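Local coordinates for conserved hypothetical exported protein (Bacteroides fragilis, PDB 4JJA), which is of unestablished function but may act as a peptidoglycan beta-N-acetylmuramidase, cutting sugars from bacterial cell-wall material, at residues P231-F236 / Q252-P257; T239-G244 / H312-G317; D305-A310 / R319-F324. All coordinates share one frame; numbering follows the deposited sequence.

Contact 1 of 3, residues P231-F236 / Q252-P257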
loop_
_atom_site.group_PDB
_atom_site.type_symbol
_atom_site.label_atom_id
_atom_site.label_comp_id
_atom_site.label_asym_id
_atom_site.label_seq_id
_atom_site.Cartn_x
_atom_site.Cartn_y
_atom_site.Cartn_z
ATOM N N PRO A 231 -0.308 8.835 -3.960
ATOM C CA PRO A 231 0.831 9.359 -3.211
ATOM C C PRO A 231 0.772 10.836 -2.883
ATOM O O PRO A 231 1.270 11.262 -1.841
ATOM C CB PRO A 231 2.030 9.070 -4.144
ATOM C CG PRO A 231 1.560 7.951 -4.990
ATOM C CD PRO A 231 0.090 8.121 -5.198
ATOM N N SER A 232 0.189 11.607 -3.792
ATOM C CA SER A 232 0.065 13.064 -3.635
ATOM C C SER A 232 -1.186 13.420 -2.827
ATOM O O SER A 232 -1.139 14.201 -1.890
ATOM C CB SER A 232 0.005 13.750 -5.012
ATOM O OG SER A 232 1.179 13.509 -5.762
ATOM N N ILE A 233 -2.284 12.808 -3.148
ATOM C CA ILE A 233 -3.580 13.202 -2.593
ATOM C C ILE A 233 -3.841 12.646 -1.198
ATOM O O ILE A 233 -4.485 13.300 -0.410
ATOM C CB ILE A 233 -4.720 12.846 -3.605
ATOM C CG1 ILE A 233 -4.528 13.671 -4.862
ATOM C CG2 ILE A 233 -6.135 13.065 -3.032
ATOM C CD1 ILE A 233 -4.727 15.170 -4.708
ATOM N N CYS A 234 -3.288 11.496 -0.853
ATOM C CA CYS A 234 -3.489 10.937 0.477
ATOM C C CYS A 234 -2.854 11.818 1.550
ATOM O O CYS A 234 -3.253 11.745 2.689
ATOM C CB CYS A 234 -2.938 9.490 0.581
ATOM S SG CYS A 234 -3.600 8.566 1.978
ATOM N N LEU A 235 -1.918 12.698 1.180
ATOM C CA LEU A 235 -1.410 13.664 2.161
ATOM C C LEU A 235 -2.495 14.519 2.770
ATOM O O LEU A 235 -2.339 15.032 3.895
ATOM C CB LEU A 235 -0.292 14.489 1.534
ATOM C CG LEU A 235 0.897 13.660 1.002
ATOM C CD1 LEU A 235 1.931 14.620 0.383
ATOM C CD2 LEU A 235 1.528 12.792 2.070
ATOM N N PHE A 236 -3.593 14.708 2.050
ATOM C CA PHE A 236 -4.714 15.445 2.600
ATOM C C PHE A 236 -5.368 14.791 3.801
ATOM O O PHE A 236 -6.090 15.450 4.539
ATOM C CB PHE A 236 -5.781 15.770 1.553
ATOM C CG PHE A 236 -5.414 16.858 0.578
ATOM C CD1 PHE A 236 -5.160 18.136 1.019
ATOM C CD2 PHE A 236 -5.378 16.631 -0.789
ATOM C CE1 PHE A 236 -4.927 19.162 0.137
ATOM C CE2 PHE A 236 -5.114 17.661 -1.700
ATOM C CZ PHE A 236 -4.871 18.926 -1.213
ATOM N N GLN A 252 -9.273 11.577 -6.437
ATOM C CA GLN A 252 -9.123 12.208 -7.740
ATOM C C GLN A 252 -9.592 13.650 -7.761
ATOM O O GLN A 252 -9.667 14.275 -8.805
ATOM C CB GLN A 252 -9.863 11.404 -8.807
ATOM C CG GLN A 252 -9.345 9.979 -8.993
ATOM C CD GLN A 252 -10.395 9.072 -9.560
ATOM O OE1 GLN A 252 -10.550 9.031 -10.786
ATOM N NE2 GLN A 252 -11.172 8.413 -8.708
ATOM N N VAL A 253 -9.953 14.162 -6.575
ATOM C CA VAL A 253 -10.407 15.534 -6.344
ATOM C C VAL A 253 -9.874 16.006 -5.001
ATOM O O VAL A 253 -9.476 15.167 -4.165
ATOM C CB VAL A 253 -11.960 15.632 -6.383
ATOM C CG1 VAL A 253 -12.581 15.074 -7.664
ATOM C CG2 VAL A 253 -12.545 14.946 -5.138
ATOM N N TYR A 254 -9.908 17.314 -4.776
ATOM C CA TYR A 254 -9.735 17.809 -3.413
ATOM C C TYR A 254 -10.569 19.052 -3.223
ATOM O O TYR A 254 -10.784 19.813 -4.152
ATOM C CB TYR A 254 -8.270 18.038 -3.032
ATOM C CG TYR A 254 -7.557 19.124 -3.769
ATOM C CD1 TYR A 254 -6.938 18.860 -5.000
ATOM C CD2 TYR A 254 -7.465 20.408 -3.261
ATOM C CE1 TYR A 254 -6.205 19.850 -5.648
ATOM C CE2 TYR A 254 -6.765 21.387 -3.922
ATOM C CZ TYR A 254 -6.131 21.122 -5.105
ATOM O OH TYR A 254 -5.421 22.100 -5.776
ATOM N N GLY A 255 -11.086 19.255 -2.020
ATOM C CA GLY A 255 -11.879 20.441 -1.782
ATOM C C GLY A 255 -12.344 20.523 -0.342
ATOM O O GLY A 255 -12.161 19.612 0.439
ATOM N N HIS A 256 -12.991 21.642 -0.005
ATOM C CA HIS A 256 -13.378 21.906 1.371
ATOM C C HIS A 256 -14.474 22.964 1.352
ATOM O O HIS A 256 -14.489 23.824 0.463
ATOM C CB HIS A 256 -12.136 22.430 2.126
ATOM C CG HIS A 256 -12.327 22.629 3.586
ATOM N ND1 HIS A 256 -12.955 23.748 4.091
ATOM C CD2 HIS A 256 -12.077 21.805 4.628
ATOM C CE1 HIS A 256 -13.050 23.616 5.396
ATOM N NE2 HIS A 256 -12.526 22.451 5.757
ATOM N N PRO A 257 -15.396 22.911 2.328
ATOM C CA PRO A 257 -16.476 23.931 2.303
ATOM C C PRO A 257 -16.047 25.390 2.408
ATOM O O PRO A 257 -16.798 26.260 2.007
ATOM C CB PRO A 257 -17.345 23.566 3.474
ATOM C CG PRO A 257 -16.786 22.385 4.087
ATOM C CD PRO A 257 -15.589 21.911 3.376
#
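Phe236 and Tyr254 carry this contact as an offset aromatic pair: their planes are inclined by 27° and their centroids lie 5.0 Å apart, so the rings are nearly parallel yet slid until they barely overlap. The displacement runs toward the root of the tyrosine. Phe236 CE2 comes to 3.4 Å from Tyr254 CB, while Phe236 CZ sits 3.6 Å above the plane of the Tyr254 ring, near its rim. Tyr254 CG lies between its backbone N and carbonyl carbon (chi1 66°), which raises the ring off the strand beside the phenylalanine. The hydroxyl at the far end is thus carried past Phe236 to Asp309, where Tyr254 OH hydrogen bonds to OD2. In the fold, residues of helix 224-233, followed by a 3-10 segment (234-236), pack against strand 253-256, an outermost strand of a three-stranded antiparallel sheet. Phe236 N donates to Ile233 O at 3.0 Å; residues three apart therefore project from the same side. Ile233 uses that side in a looser way, with CD1 placed obliquely to the Tyr254 ring, 4.3 Å from Tyr254 CD1, and CG2 4.1 Å from Val253 O. All four touching residues are buried, and Tyr306 of helix 305-314 packs on both Ile233 and Phe236.

Contact 2 of 3, residues T239-G244 / H312-G317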
loop_
_atom_site.group_PDB
_atom_site.type_symbol
_atom_site.label_atom_id
_atom_site.label_comp_id
_atom_site.label_asym_id
_atom_site.label_seq_id
_atom_site.Cartn_x
_atom_site.Cartn_y
_atom_site.Cartn_z
ATOM N N THR A 239 -4.929 16.695 6.956
ATOM C CA THR A 239 -5.525 18.012 6.867
ATOM C C THR A 239 -7.025 17.839 6.971
ATOM O O THR A 239 -7.527 16.710 6.891
ATOM C CB THR A 239 -5.210 18.707 5.504
ATOM O OG1 THR A 239 -6.095 18.197 4.489
ATOM C CG2 THR A 239 -3.739 18.584 5.085
ATOM N N PRO A 240 -7.806 18.936 7.019
ATOM C CA PRO A 240 -9.271 18.826 6.960
ATOM C C PRO A 240 -9.885 18.741 5.564
ATOM O O PRO A 240 -11.103 18.703 5.418
ATOM C CB PRO A 240 -9.743 20.094 7.653
ATOM C CG PRO A 240 -8.582 20.840 8.010
ATOM C CD PRO A 240 -7.376 20.267 7.417
ATOM N N VAL A 241 -9.056 18.754 4.539
ATOM C CA VAL A 241 -9.520 18.813 3.149
ATOM C C VAL A 241 -10.081 17.445 2.756
ATOM O O VAL A 241 -9.485 16.414 3.037
ATOM C CB VAL A 241 -8.356 19.224 2.217
ATOM C CG1 VAL A 241 -8.748 19.197 0.798
ATOM C CG2 VAL A 241 -7.818 20.583 2.618
ATOM N N SER A 242 -11.230 17.432 2.085
ATOM C CA SER A 242 -11.766 16.202 1.523
ATOM C C SER A 242 -10.974 15.835 0.257
ATOM O O SER A 242 -10.686 16.703 -0.584
ATOM C CB SER A 242 -13.251 16.365 1.120
ATOM O OG SER A 242 -13.717 15.200 0.412
ATOM N N LEU A 243 -10.738 14.529 0.096
ATOM C CA LEU A 243 -10.120 14.005 -1.105
ATOM C C LEU A 243 -11.112 13.160 -1.908
ATOM O O LEU A 243 -10.729 12.346 -2.773
ATOM C CB LEU A 243 -8.825 13.266 -0.787
ATOM C CG LEU A 243 -8.859 12.189 0.284
ATOM C CD1 LEU A 243 -9.573 10.913 -0.147
ATOM C CD2 LEU A 243 -7.422 11.840 0.705
ATOM N N GLY A 244 -12.408 13.357 -1.628
ATOM C CA GLY A 244 -13.439 12.723 -2.445
ATOM C C GLY A 244 -14.026 11.437 -1.932
ATOM O O GLY A 244 -14.826 10.818 -2.649
ATOM N N HIS A 312 -2.738 27.639 1.318
ATOM C CA HIS A 312 -2.800 29.068 1.148
ATOM C C HIS A 312 -4.205 29.575 0.902
ATOM O O HIS A 312 -4.524 30.700 1.259
ATOM C CB HIS A 312 -1.855 29.539 0.024
ATOM C CG HIS A 312 -0.420 29.393 0.394
ATOM N ND1 HIS A 312 0.183 30.125 1.399
ATOM C CD2 HIS A 312 0.532 28.564 -0.091
ATOM C CE1 HIS A 312 1.446 29.742 1.524
ATOM N NE2 HIS A 312 1.689 28.798 0.617
ATOM N N ASN A 313 -5.066 28.761 0.299
ATOM C CA ASN A 313 -6.417 29.209 0.060
ATOM C C ASN A 313 -7.215 29.285 1.347
ATOM O O ASN A 313 -8.016 30.209 1.540
ATOM C CB ASN A 313 -7.127 28.269 -0.926
ATOM C CG ASN A 313 -8.487 28.802 -1.341
ATOM O OD1 ASN A 313 -9.478 28.437 -0.777
ATOM N ND2 ASN A 313 -8.513 29.785 -2.231
ATOM N N LEU A 314 -7.042 28.296 2.233
ATOM C CA LEU A 314 -7.888 28.228 3.406
ATOM C C LEU A 314 -7.594 29.289 4.459
ATOM O O LEU A 314 -8.473 29.617 5.257
ATOM C CB LEU A 314 -7.827 26.824 4.017
ATOM C CG LEU A 314 -8.779 25.880 3.351
ATOM C CD1 LEU A 314 -8.428 24.422 3.665
ATOM C CD2 LEU A 314 -10.265 26.192 3.702
ATOM N N ASN A 315 -6.346 29.759 4.531
ATOM C CA ASN A 315 -5.996 30.845 5.483
ATOM C C ASN A 315 -6.260 30.484 6.908
ATOM O O ASN A 315 -6.643 31.352 7.717
ATOM C CB ASN A 315 -6.798 32.136 5.192
ATOM C CG ASN A 315 -6.440 32.771 3.915
ATOM O OD1 ASN A 315 -5.277 32.950 3.612
ATOM N ND2 ASN A 315 -7.465 33.175 3.162
HETATM N N MSE A 316 -6.020 29.235 7.280
HETATM C CA MSE A 316 -6.165 28.858 8.704
HETATM C C MSE A 316 -4.842 28.521 9.361
HETATM O O MSE A 316 -4.784 27.912 10.482
HETATM C CB MSE A 316 -7.191 27.741 8.834
HETATM C CG MSE A 316 -6.777 26.459 8.295
HETATM SE SE MSE A 316 -7.985 24.911 8.679
HETATM C CE MSE A 316 -9.418 25.425 7.554
ATOM N N GLY A 317 -3.774 28.934 8.714
ATOM C CA GLY A 317 -2.438 28.749 9.225
ATOM C C GLY A 317 -2.158 27.309 9.614
ATOM O O GLY A 317 -2.538 26.387 8.933
#
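The puckered ring of Pro240 presents its CG corner to the selenomethionine at position 316, and no aromatic ring or amide face takes part across the contact. Pro240 CG lies 4.2 Å from Met316 SE, whereas Pro240 CD is 4.9 Å from that selenium. The two side chains lie alongside each other, pointing opposite ways. Pro240 also packs on His256 of strand 253-256. Met316 is bent at its selenoether (chi3 71°), which brings Met316 CE to 4.0 Å from Leu314 CD2, with the selenium on the proline side. The second point of touch is a meeting of methyl groups, Val241 CG2 with Leu314 CD1 at 4.0 Å, the two side chains running at an angle to each other. Val241 CG2 stands anti to the carbonyl carbon, a placement that directs this branch toward the helix. Only 108 Å² is buried by the pairing, and the surroundings change from the buried Val241 to the partly exposed Pro240 and Met316. Two hydroxyls of the loop 239-244 help to fix its path, together with backbone bonds from Ser242 to Gly255 and from Leu243 to Phe251. Thr239 OG1 accepts from Val241 N (3.0 Å, 159° at the hydrogen) and also hydrogen bonds to Phe236 O, so its one oxygen serves two partners. Ser242 OG accepts from Gly244 N at 3.0 Å, with an angle of 163°. Across from this loop the helix runs out: Asn315, with positive phi, is the first residue to leave helical geometry. The arrangement is a loop with two ST turns, the first of which, through Pro240 and Val241, packs against the C-terminal end of helix 305-314.

Contact 3 of 3, residues D305-A310 / R319-F324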
loop_
_atom_site.group_PDB
_atom_site.type_symbol
_atom_site.label_atom_id
_atom_site.label_comp_id
_atom_site.label_asym_id
_atom_site.label_seq_id
_atom_site.Cartn_x
_atom_site.Cartn_y
_atom_site.Cartn_z
ATOM N N ASP A 305 1.864 20.473 -5.090
ATOM C CA ASP A 305 1.068 21.609 -5.548
ATOM C C ASP A 305 -0.291 21.663 -4.884
ATOM O O ASP A 305 -0.819 22.755 -4.606
ATOM C CB ASP A 305 0.857 21.590 -7.087
ATOM C CG ASP A 305 2.056 22.020 -7.914
ATOM O OD1 ASP A 305 3.012 22.558 -7.378
ATOM O OD2 ASP A 305 1.991 21.828 -9.161
ATOM N N TYR A 306 -0.927 20.488 -4.738
ATOM C CA TYR A 306 -2.288 20.466 -4.287
ATOM C C TYR A 306 -2.373 20.873 -2.815
ATOM O O TYR A 306 -3.215 21.694 -2.412
ATOM C CB TYR A 306 -2.884 19.059 -4.505
ATOM C CG TYR A 306 -2.612 18.501 -5.891
ATOM C CD1 TYR A 306 -2.923 19.230 -7.018
ATOM C CD2 TYR A 306 -2.078 17.242 -6.067
ATOM C CE1 TYR A 306 -2.651 18.729 -8.310
ATOM C CE2 TYR A 306 -1.818 16.728 -7.352
ATOM C CZ TYR A 306 -2.100 17.491 -8.467
ATOM O OH TYR A 306 -1.885 16.943 -9.722
ATOM N N LEU A 307 -1.516 20.286 -1.995
ATOM C CA LEU A 307 -1.456 20.602 -0.610
ATOM C C LEU A 307 -1.172 22.111 -0.359
ATOM O O LEU A 307 -1.801 22.755 0.471
ATOM C CB LEU A 307 -0.387 19.675 -0.032
ATOM C CG LEU A 307 -0.211 19.706 1.462
ATOM C CD1 LEU A 307 -1.399 19.108 2.196
ATOM C CD2 LEU A 307 1.028 18.963 1.853
ATOM N N ILE A 308 -0.220 22.624 -1.126
ATOM C CA ILE A 308 0.175 24.021 -0.983
ATOM C C ILE A 308 -0.958 24.939 -1.402
ATOM O O ILE A 308 -1.245 25.963 -0.759
ATOM C CB ILE A 308 1.496 24.254 -1.745
ATOM C CG1 ILE A 308 2.637 23.510 -1.050
ATOM C CG2 ILE A 308 1.783 25.774 -1.966
ATOM C CD1 ILE A 308 3.959 23.510 -1.807
ATOM N N ASP A 309 -1.639 24.578 -2.484
ATOM C CA ASP A 309 -2.792 25.337 -2.926
ATOM C C ASP A 309 -3.858 25.447 -1.847
ATOM O O ASP A 309 -4.347 26.542 -1.550
ATOM C CB ASP A 309 -3.356 24.667 -4.187
ATOM C CG ASP A 309 -4.583 25.346 -4.746
ATOM O OD1 ASP A 309 -4.478 26.552 -4.976
ATOM O OD2 ASP A 309 -5.549 24.673 -5.037
ATOM N N ALA A 310 -4.247 24.302 -1.303
ATOM C CA ALA A 310 -5.258 24.316 -0.281
ATOM C C ALA A 310 -4.842 25.070 0.973
ATOM O O ALA A 310 -5.626 25.805 1.551
ATOM C CB ALA A 310 -5.665 22.886 0.074
ATOM N N ARG A 319 -3.223 25.306 11.760
ATOM C CA ARG A 319 -4.344 24.414 12.028
ATOM C C ARG A 319 -4.765 23.593 10.821
ATOM O O ARG A 319 -5.464 22.602 10.958
ATOM C CB ARG A 319 -5.549 25.196 12.597
ATOM C CG ARG A 319 -5.273 25.954 13.826
ATOM C CD ARG A 319 -4.576 25.084 14.867
ATOM N NE ARG A 319 -4.340 25.827 16.130
ATOM C CZ ARG A 319 -5.146 25.813 17.175
ATOM N NH1 ARG A 319 -6.247 25.076 17.179
ATOM N NH2 ARG A 319 -4.820 26.535 18.269
ATOM N N PHE A 320 -4.324 23.998 9.639
ATOM C CA PHE A 320 -4.507 23.184 8.423
ATOM C C PHE A 320 -3.882 21.800 8.536
ATOM O O PHE A 320 -4.349 20.838 7.932
ATOM C CB PHE A 320 -3.882 23.956 7.260
ATOM C CG PHE A 320 -3.924 23.226 5.950
ATOM C CD1 PHE A 320 -5.051 23.296 5.111
ATOM C CD2 PHE A 320 -2.825 22.538 5.520
ATOM C CE1 PHE A 320 -5.052 22.644 3.903
ATOM C CE2 PHE A 320 -2.841 21.918 4.303
ATOM C CZ PHE A 320 -3.948 21.985 3.518
ATOM N N PHE A 321 -2.773 21.708 9.249
ATOM C CA PHE A 321 -2.017 20.450 9.360
ATOM C C PHE A 321 -2.392 19.776 10.652
ATOM O O PHE A 321 -2.096 20.291 11.716
ATOM C CB PHE A 321 -0.499 20.651 9.302
ATOM C CG PHE A 321 -0.015 21.250 8.022
ATOM C CD1 PHE A 321 0.175 20.493 6.915
ATOM C CD2 PHE A 321 0.277 22.630 7.948
ATOM C CE1 PHE A 321 0.624 21.079 5.722
ATOM C CE2 PHE A 321 0.730 23.207 6.796
ATOM C CZ PHE A 321 0.919 22.428 5.672
ATOM N N ARG A 322 -3.021 18.619 10.567
ATOM C CA ARG A 322 -3.317 17.792 11.729
ATOM C C ARG A 322 -2.006 17.464 12.433
ATOM O O ARG A 322 -0.965 17.373 11.785
ATOM C CB ARG A 322 -3.967 16.500 11.270
ATOM C CG ARG A 322 -5.399 16.755 10.777
ATOM C CD ARG A 322 -6.065 15.616 10.146
ATOM N NE ARG A 322 -7.505 15.815 10.046
ATOM C CZ ARG A 322 -8.349 14.965 9.459
ATOM N NH1 ARG A 322 -7.874 13.897 8.800
ATOM N NH2 ARG A 322 -9.661 15.244 9.477
ATOM N N PRO A 323 -2.034 17.158 13.748
ATOM C CA PRO A 323 -0.809 16.771 14.426
ATOM C C PRO A 323 -0.061 15.642 13.695
ATOM O O PRO A 323 1.183 15.633 13.627
ATOM C CB PRO A 323 -1.312 16.369 15.792
ATOM C CG PRO A 323 -2.471 17.280 16.019
ATOM C CD PRO A 323 -3.166 17.353 14.678
ATOM N N PHE A 324 -0.829 14.699 13.182
ATOM C CA PHE A 324 -0.278 13.505 12.570
ATOM C C PHE A 324 0.100 13.645 11.118
ATOM O O PHE A 324 0.467 12.644 10.499
ATOM C CB PHE A 324 -1.150 12.307 12.874
ATOM C CG PHE A 324 -2.580 12.473 12.442
ATOM C CD1 PHE A 324 -2.958 12.250 11.122
ATOM C CD2 PHE A 324 -3.551 12.867 13.352
ATOM C CE1 PHE A 324 -4.261 12.380 10.736
ATOM C CE2 PHE A 324 -4.884 12.985 12.938
ATOM C CZ PHE A 324 -5.198 12.726 11.640
#
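Phe320 pushes the far end of its ring into the shallow groove on helix 305-314 between Leu307 and Ala310, residues one turn apart. The walls of that hollow are measurable: Phe320 CE1 lies 3.8 Å from Ala310 C and 3.9 Å from Ala310 CB, and Phe320 CZ lies 3.8 Å from Leu307 O, so backbone as well as side chain lines the site. At Ala310 the ring rests on a single methyl and on the backbone carbonyl carbon. Phe320 CG stands anti to the backbone N (chi1 177°), which extends the ring from the 3-10 turn straight at the helix. Leu307 answers with a forked bump. In the conformer described, one of two deposited, CD1 meets the edge of the Phe320 ring at 3.8 Å from CE2, and CD2 reaches the edge of the Phe321 ring, 4.4 Å from CE1; the details of this fork are correspondingly less certain. The two phenylalanines also brace each other, as Phe320 CD2 sits 3.6 Å above the centre of the Phe321 ring, edge over face. Together they offer the helix a stepped apolar surface; 163 Å² is buried between the segments, and all four touching residues are buried in the protein. The Phe321 ring also meets that of Tyr311, on helix 305-314 itself. Phe320 rests on Thr239 and Val241 and thus lies between helix 305-314 and the 239-244 loop, while Leu307, on Ile338, and Phe321, on Arg335 and Glu339, both touch helix 333-339.

Contact 1 closes first, joining the end of helix 224-233 to strand 253-256 across a 15-residue loop. Residues 239-244 lie within that loop but pair much later, with 312-317, so contact 2 crosses contact 1 and spans 67 intervening residues. Contact 3 is a short closure between helix 305-314 and the turn after it; as 312-317 falls inside its loop, it crosses contact 2 while following contact 1 in series. Gly255 O to Ser242 N (2.9 Å) joins contacts 1 and 2, and contacts 2 and 3 share helix 305-314. All six segments belong to the NamZ C-terminal region, where loop, edge strand and helices gather round that helix.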